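Calcium-regulated actin-bundling protein (Dictyostelium discoideum, PDB 4X3N) binds actin filaments and bundles them in a calcium-regulated manner, and may contribute to the structure and reorganization of filopodia and pseudopodia during cell movement. Local coordinates at residues A61-S66 with L154-Y159; Y122-P127 with K162-P167. One frame throughout, in Å; residues are numbered along the deposited sequence.

Contact 1 (A61-S66 with L154-Y159); sequences AEFIYS and LEYLLY. With CA (calcium ion), chain D.
I64 overlaps the end of L157: CG1 of I64 lies 3.9 Å from CD2 of L157, and CG2 of I64 stands 4.1 Å from the same methyl, so one leucine branch meets both arms of the isoleucine at its CB fork. The CA atoms of I64 and L157, the nearest pair between 61-66 and 154-159, are 8.4 Å apart. The second touch is F63 with Y156. The hydroxyl OH of Y156 arrives at the edge of the F63 ring, near its plane, 4.0 Å from CE1, and the two side chains cross at about a right angle; this is van der Waals packing, with no hydrogen bond between the segments. F63 reaches the place with CG anti to its backbone N (chi1 -175°), which swings the ring end nearer to Y156. All four touching residues are buried, although the two segments together bury just 113 Å². One residue before Y156, E155 grips the calcium ion with both carboxylate oxygens, OE1 at 2.7 Å and OE2 at 2.5 Å, joined by D144, N146, D148, the carbonyl of R150 and a water in an EF-hand-like loop. Helix 153-160 contributes E155 to the calcium site and packs against the start of helix 61-79 through Y156 and L157, while helix 42-57 meets both partners, L50 touching I64 and F49 touching L157.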
loop_
_atom_site.group_PDB
_atom_site.type_symbol
_atom_site.label_atom_id
_atom_site.label_comp_id
_atom_site.label_asym_id
_atom_site.label_seq_id
_atom_site.Cartn_x
_atom_site.Cartn_y
_atom_site.Cartn_z
ATOM N N ALA A 61 -14.363 12.674 26.646
ATOM C CA ALA A 61 -13.005 12.150 26.708
ATOM C C ALA A 61 -12.971 10.678 27.010
ATOM O O ALA A 61 -12.282 9.898 26.345
ATOM C CB ALA A 61 -12.168 12.940 27.704
ATOM N N GLU A 62 -13.739 10.246 27.968
ATOM C CA GLU A 62 -13.766 8.854 28.331
ATOM C C GLU A 62 -14.166 7.922 27.175
ATOM O O GLU A 62 -13.615 6.855 27.026
ATOM C CB GLU A 62 -14.679 8.617 29.540
ATOM C CG GLU A 62 -14.744 7.176 29.985
ATOM C CD GLU A 62 -13.391 6.634 30.417
ATOM O OE1 GLU A 62 -12.468 7.402 30.769
ATOM O OE2 GLU A 62 -13.213 5.409 30.323
ATOM N N PHE A 63 -15.122 8.339 26.369
ATOM C CA PHE A 63 -15.476 7.545 25.244
ATOM C C PHE A 63 -14.346 7.534 24.208
ATOM O O PHE A 63 -14.044 6.533 23.571
ATOM C CB PHE A 63 -16.709 8.161 24.616
ATOM C CG PHE A 63 -17.262 7.367 23.500
ATOM C CD1 PHE A 63 -16.745 7.503 22.197
ATOM C CD2 PHE A 63 -18.353 6.515 23.708
ATOM C CE1 PHE A 63 -17.279 6.754 21.158
ATOM C CE2 PHE A 63 -18.896 5.783 22.659
ATOM C CZ PHE A 63 -18.346 5.864 21.390
ATOM N N ILE A 64 -13.724 8.662 24.048
ATOM C CA ILE A 64 -12.678 8.806 23.025
ATOM C C ILE A 64 -11.578 7.835 23.382
ATOM O O ILE A 64 -11.014 7.133 22.525
ATOM C CB ILE A 64 -12.209 10.253 22.919
ATOM C CG1 ILE A 64 -13.255 11.084 22.184
ATOM C CG2 ILE A 64 -10.858 10.330 22.124
ATOM C CD1 ILE A 64 -13.147 12.544 22.435
ATOM N N TYR A 65 -11.296 7.778 24.673
ATOM C CA TYR A 65 -10.230 6.932 25.213
ATOM C C TYR A 65 -10.539 5.468 25.221
ATOM O O TYR A 65 -9.753 4.630 24.694
ATOM C CB TYR A 65 -9.877 7.393 26.640
ATOM C CG TYR A 65 -8.738 6.611 27.251
ATOM C CD1 TYR A 65 -8.999 5.439 27.980
ATOM C CD2 TYR A 65 -7.418 7.037 27.122
ATOM C CE1 TYR A 65 -7.955 4.714 28.548
ATOM C CE2 TYR A 65 -6.384 6.305 27.679
ATOM C CZ TYR A 65 -6.676 5.151 28.390
ATOM O OH TYR A 65 -5.636 4.437 28.955
ATOM N N SER A 66 -11.712 5.140 25.760
ATOM C CA SER A 66 -12.064 3.742 25.996
ATOM C C SER A 66 -12.636 3.030 24.783
ATOM O O SER A 66 -12.482 1.823 24.653
ATOM C CB SER A 66 -13.094 3.661 27.135
ATOM O OG SER A 66 -12.386 3.887 28.316
ATOM N N LEU A 154 -7.514 11.534 14.109
ATOM C CA LEU A 154 -7.844 12.955 14.039
ATOM C C LEU A 154 -9.036 13.205 13.117
ATOM O O LEU A 154 -9.925 13.936 13.476
ATOM C CB LEU A 154 -6.715 13.845 13.560
ATOM C CG LEU A 154 -6.965 15.366 13.501
ATOM C CD1 LEU A 154 -7.185 16.018 14.872
ATOM C CD2 LEU A 154 -5.792 16.040 12.834
ATOM N N GLU A 155 -8.997 12.638 11.939
ATOM C CA GLU A 155 -10.056 12.866 10.946
ATOM C C GLU A 155 -11.377 12.263 11.420
ATOM O O GLU A 155 -12.404 12.899 11.303
ATOM C CB GLU A 155 -9.610 12.332 9.583
ATOM C CG GLU A 155 -8.610 13.243 8.918
ATOM C CD GLU A 155 -7.967 12.586 7.734
ATOM O OE1 GLU A 155 -7.331 11.548 7.937
ATOM O OE2 GLU A 155 -8.125 13.106 6.613
ATOM N N TYR A 156 -11.328 11.059 11.979
ATOM C CA TYR A 156 -12.513 10.470 12.622
ATOM C C TYR A 156 -13.091 11.402 13.702
ATOM O O TYR A 156 -14.313 11.634 13.775
ATOM C CB TYR A 156 -12.201 9.077 13.218
ATOM C CG TYR A 156 -13.115 8.726 14.372
ATOM C CD1 TYR A 156 -14.413 8.268 14.139
ATOM C CD2 TYR A 156 -12.677 8.791 15.689
ATOM C CE1 TYR A 156 -15.261 7.921 15.211
ATOM C CE2 TYR A 156 -13.502 8.494 16.750
ATOM C CZ TYR A 156 -14.820 8.072 16.514
ATOM O OH TYR A 156 -15.668 7.741 17.586
ATOM N N LEU A 157 -12.226 11.941 14.546
ATOM C CA LEU A 157 -12.668 12.827 15.615
ATOM C C LEU A 157 -13.322 14.105 15.185
ATOM O O LEU A 157 -14.372 14.489 15.698
ATOM C CB LEU A 157 -11.531 13.162 16.551
ATOM C CG LEU A 157 -11.083 11.940 17.340
ATOM C CD1 LEU A 157 -9.758 12.226 18.062
ATOM C CD2 LEU A 157 -12.084 11.511 18.439
ATOM N N LEU A 158 -12.733 14.754 14.202
ATOM C CA LEU A 158 -13.253 15.986 13.720
ATOM C C LEU A 158 -14.632 15.834 13.113
ATOM O O LEU A 158 -15.490 16.736 13.265
ATOM C CB LEU A 158 -12.323 16.530 12.668
ATOM C CG LEU A 158 -11.243 17.566 13.035
ATOM C CD1 LEU A 158 -11.137 18.080 14.432
ATOM C CD2 LEU A 158 -9.938 17.239 12.397
ATOM N N TYR A 159 -14.827 14.736 12.389
ATOM C CA TYR A 159 -16.092 14.487 11.745
ATOM C C TYR A 159 -17.116 14.005 12.772
ATOM O O TYR A 159 -18.239 14.458 12.741
ATOM C CB TYR A 159 -15.989 13.553 10.535
ATOM C CG TYR A 159 -17.303 13.490 9.762
ATOM C CD1 TYR A 159 -17.751 14.591 9.027
ATOM C CD2 TYR A 159 -18.113 12.361 9.823
ATOM C CE1 TYR A 159 -18.961 14.555 8.360
ATOM C CE2 TYR A 159 -19.327 12.322 9.186
ATOM C CZ TYR A 159 -19.736 13.414 8.461
ATOM O OH TYR A 159 -20.917 13.345 7.804
HETATM CA CA CA D . -6.692 11.449 5.362
HETATM O O HOH W 1 -4.652 11.366 6.596
#

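Contact 2 (Y122-P127 with K162-P167); sequences YPISQP and KDFANP
I124 and F164 make the apolar part of this surface contact: the terminal methyl CD1 of I124 comes to the edge of the F164 ring, near its plane, at 4.2 Å from CE2. The side chains slant across each other, and F164 brings its ring end closer because CG sits between the backbone N and the carbonyl carbon (chi1 57°). The same isoleucine arm also meets a charged group. OD2 of D163 is 3.5 Å from CD1 and 3.7 Å from CG1 of I124, a van der Waals approach in which the I124 and D163 side chains reach towards each other from opposite directions. Both side-chain torsions of I124 are near 180° (chi2 -175°), and the chain runs out extended, bringing CD1 to both residues. The backbones stay well apart, 8.9 Å between the CA atoms of I124 and D163.

Two connections between helices meet here. The 3-10 turn 123-125 follows helix 116-121. The other connection, 162-167, comes after helix 153-160, which begins within the calcium-binding loop of the EF-hand-like helix-loop-helix, and leads into helix 167-174, where N166 is the N-cap and its OD1 accepts from D169 N.

Hydrogen bonding works within 122-127 and beyond it. O of Y122 accepts from S125 N at 3.0 Å and from Q126 NE2 at 2.8 Å, the two donors arriving from opposite faces of the carbonyl plane; the Q126 bond is nearly straight (167°) and closes the turn with a side chain. Outside, Q160 NE2 bonds to the carbonyl oxygens of I124 and Q126, and S125 OG bonds to E60 and Y161.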
loop_
_atom_site.group_PDB
_atom_site.type_symbol
_atom_site.label_atom_id
_atom_site.label_comp_id
_atom_site.label_asym_id
_atom_site.label_seq_id
_atom_site.Cartn_x
_atom_site.Cartn_y
_atom_site.Cartn_z
ATOM N N TYR A 122 -22.951 9.053 26.339
ATOM C CA TYR A 122 -22.164 9.839 25.371
ATOM C C TYR A 122 -22.887 9.988 24.046
ATOM O O TYR A 122 -22.366 9.542 23.017
ATOM C CB TYR A 122 -20.834 9.130 25.140
ATOM C CG TYR A 122 -20.067 8.868 26.419
ATOM C CD1 TYR A 122 -19.398 9.901 27.056
ATOM C CD2 TYR A 122 -20.076 7.639 27.011
ATOM C CE1 TYR A 122 -18.696 9.684 28.199
ATOM C CE2 TYR A 122 -19.381 7.405 28.183
ATOM C CZ TYR A 122 -18.705 8.456 28.756
ATOM O OH TYR A 122 -17.991 8.328 29.877
ATOM N N PRO A 123 -24.099 10.616 24.048
ATOM C CA PRO A 123 -24.871 10.617 22.813
ATOM C C PRO A 123 -24.085 11.249 21.661
ATOM O O PRO A 123 -24.086 10.739 20.567
ATOM C CB PRO A 123 -26.118 11.473 23.169
ATOM C CG PRO A 123 -25.752 12.210 24.430
ATOM C CD PRO A 123 -24.856 11.240 25.151
ATOM N N ILE A 124 -23.383 12.341 21.915
ATOM C CA ILE A 124 -22.761 13.079 20.811
ATOM C C ILE A 124 -21.573 12.284 20.217
ATOM O O ILE A 124 -21.129 12.566 19.120
ATOM C CB ILE A 124 -22.364 14.500 21.243
ATOM C CG1 ILE A 124 -22.082 15.343 20.023
ATOM C CG2 ILE A 124 -21.148 14.478 22.136
ATOM C CD1 ILE A 124 -21.555 16.729 20.328
ATOM N N SER A 125 -21.090 11.277 20.935
ATOM C CA SER A 125 -20.097 10.406 20.428
ATOM C C SER A 125 -20.600 9.233 19.632
ATOM O O SER A 125 -19.804 8.485 19.165
ATOM C CB SER A 125 -19.286 9.858 21.600
ATOM O OG SER A 125 -18.516 10.858 22.181
ATOM N N GLN A 126 -21.918 9.024 19.499
ATOM C CA GLN A 126 -22.374 7.783 18.924
ATOM C C GLN A 126 -22.110 7.808 17.438
ATOM O O GLN A 126 -22.421 8.792 16.799
ATOM C CB GLN A 126 -23.897 7.566 19.130
ATOM C CG GLN A 126 -24.258 7.247 20.589
ATOM C CD GLN A 126 -23.292 6.297 21.242
ATOM O OE1 GLN A 126 -23.314 5.077 20.993
ATOM N NE2 GLN A 126 -22.470 6.834 22.149
ATOM N N PRO A 127 -21.591 6.712 16.883
ATOM C CA PRO A 127 -21.406 6.625 15.421
ATOM C C PRO A 127 -22.746 6.408 14.722
ATOM O O PRO A 127 -23.750 6.259 15.390
ATOM C CB PRO A 127 -20.545 5.412 15.241
ATOM C CG PRO A 127 -20.823 4.572 16.459
ATOM C CD PRO A 127 -21.179 5.481 17.581
ATOM N N LYS A 162 -18.385 17.071 14.661
ATOM C CA LYS A 162 -18.494 18.161 13.743
ATOM C C LYS A 162 -19.507 19.273 14.124
ATOM O O LYS A 162 -19.407 20.385 13.563
ATOM C CB LYS A 162 -18.805 17.690 12.315
ATOM C CG LYS A 162 -20.231 17.131 12.117
ATOM C CD LYS A 162 -20.396 16.497 10.762
ATOM C CE LYS A 162 -21.664 15.654 10.703
ATOM N NZ LYS A 162 -22.810 16.585 10.719
ATOM N N ASP A 163 -20.417 19.026 15.065
ATOM C CA ASP A 163 -21.298 20.125 15.602
ATOM C C ASP A 163 -20.454 21.293 16.126
ATOM O O ASP A 163 -20.923 22.398 16.238
ATOM C CB ASP A 163 -22.121 19.667 16.811
ATOM C CG ASP A 163 -23.057 18.530 16.504
ATOM O OD1 ASP A 163 -23.507 18.398 15.315
ATOM O OD2 ASP A 163 -23.337 17.753 17.498
ATOM N N PHE A 164 -19.194 21.064 16.492
ATOM C CA PHE A 164 -18.347 22.194 16.861
ATOM C C PHE A 164 -16.925 22.177 16.284
ATOM O O PHE A 164 -16.334 23.213 16.279
ATOM C CB PHE A 164 -18.225 22.369 18.391
ATOM C CG PHE A 164 -17.716 21.171 19.076
ATOM C CD1 PHE A 164 -16.357 20.925 19.120
ATOM C CD2 PHE A 164 -18.588 20.288 19.658
ATOM C CE1 PHE A 164 -15.904 19.782 19.716
ATOM C CE2 PHE A 164 -18.137 19.132 20.226
ATOM C CZ PHE A 164 -16.782 18.881 20.261
ATOM N N ALA A 165 -16.435 21.021 15.827
ATOM C CA ALA A 165 -15.072 20.837 15.372
ATOM C C ALA A 165 -15.012 20.815 13.845
ATOM O O ALA A 165 -15.980 20.376 13.192
ATOM C CB ALA A 165 -14.563 19.537 15.935
ATOM N N ASN A 166 -13.912 21.340 13.273
ATOM C CA ASN A 166 -13.704 21.206 11.886
ATOM C C ASN A 166 -12.266 21.478 11.587
ATOM O O ASN A 166 -11.550 21.997 12.445
ATOM C CB ASN A 166 -14.657 22.124 11.108
ATOM C CG ASN A 166 -14.418 23.556 11.396
ATOM O OD1 ASN A 166 -13.466 24.176 10.907
ATOM N ND2 ASN A 166 -15.277 24.110 12.181
ATOM N N PRO A 167 -11.802 21.118 10.398
ATOM C CA PRO A 167 -10.328 21.123 10.265
ATOM C C PRO A 167 -9.655 22.503 10.389
ATOM O O PRO A 167 -8.552 22.664 10.980
ATOM C CB PRO A 167 -10.139 20.562 8.851
ATOM C CG PRO A 167 -11.237 19.631 8.712
ATOM C CD PRO A 167 -12.427 20.343 9.322
#

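Overall arrangement
From the N terminus the chain first supplies 61-66, at the start of helix 61-79, then passes the strand 93-95 and helix 96-111 to reach 122-127. Helix 132-143 leads to the calcium-binding loop, whose last ligand, E155, already lies in 154-159; that segment returns to 61-66, so contact 1 closes a loop with 87 residues between its segments. A few residues later 162-167 meets 122-127, and contact 2 closes a shorter one of 34. The segments alternate, so the two closures cross rather than nest. Their centres are 8 Å apart and they touch directly: F63 CD1 lies 3.5 Å from S125 CB. Contact 1 joins helices 61-79 and 153-160 through buried residues, whereas contact 2 joins two connections at the surface.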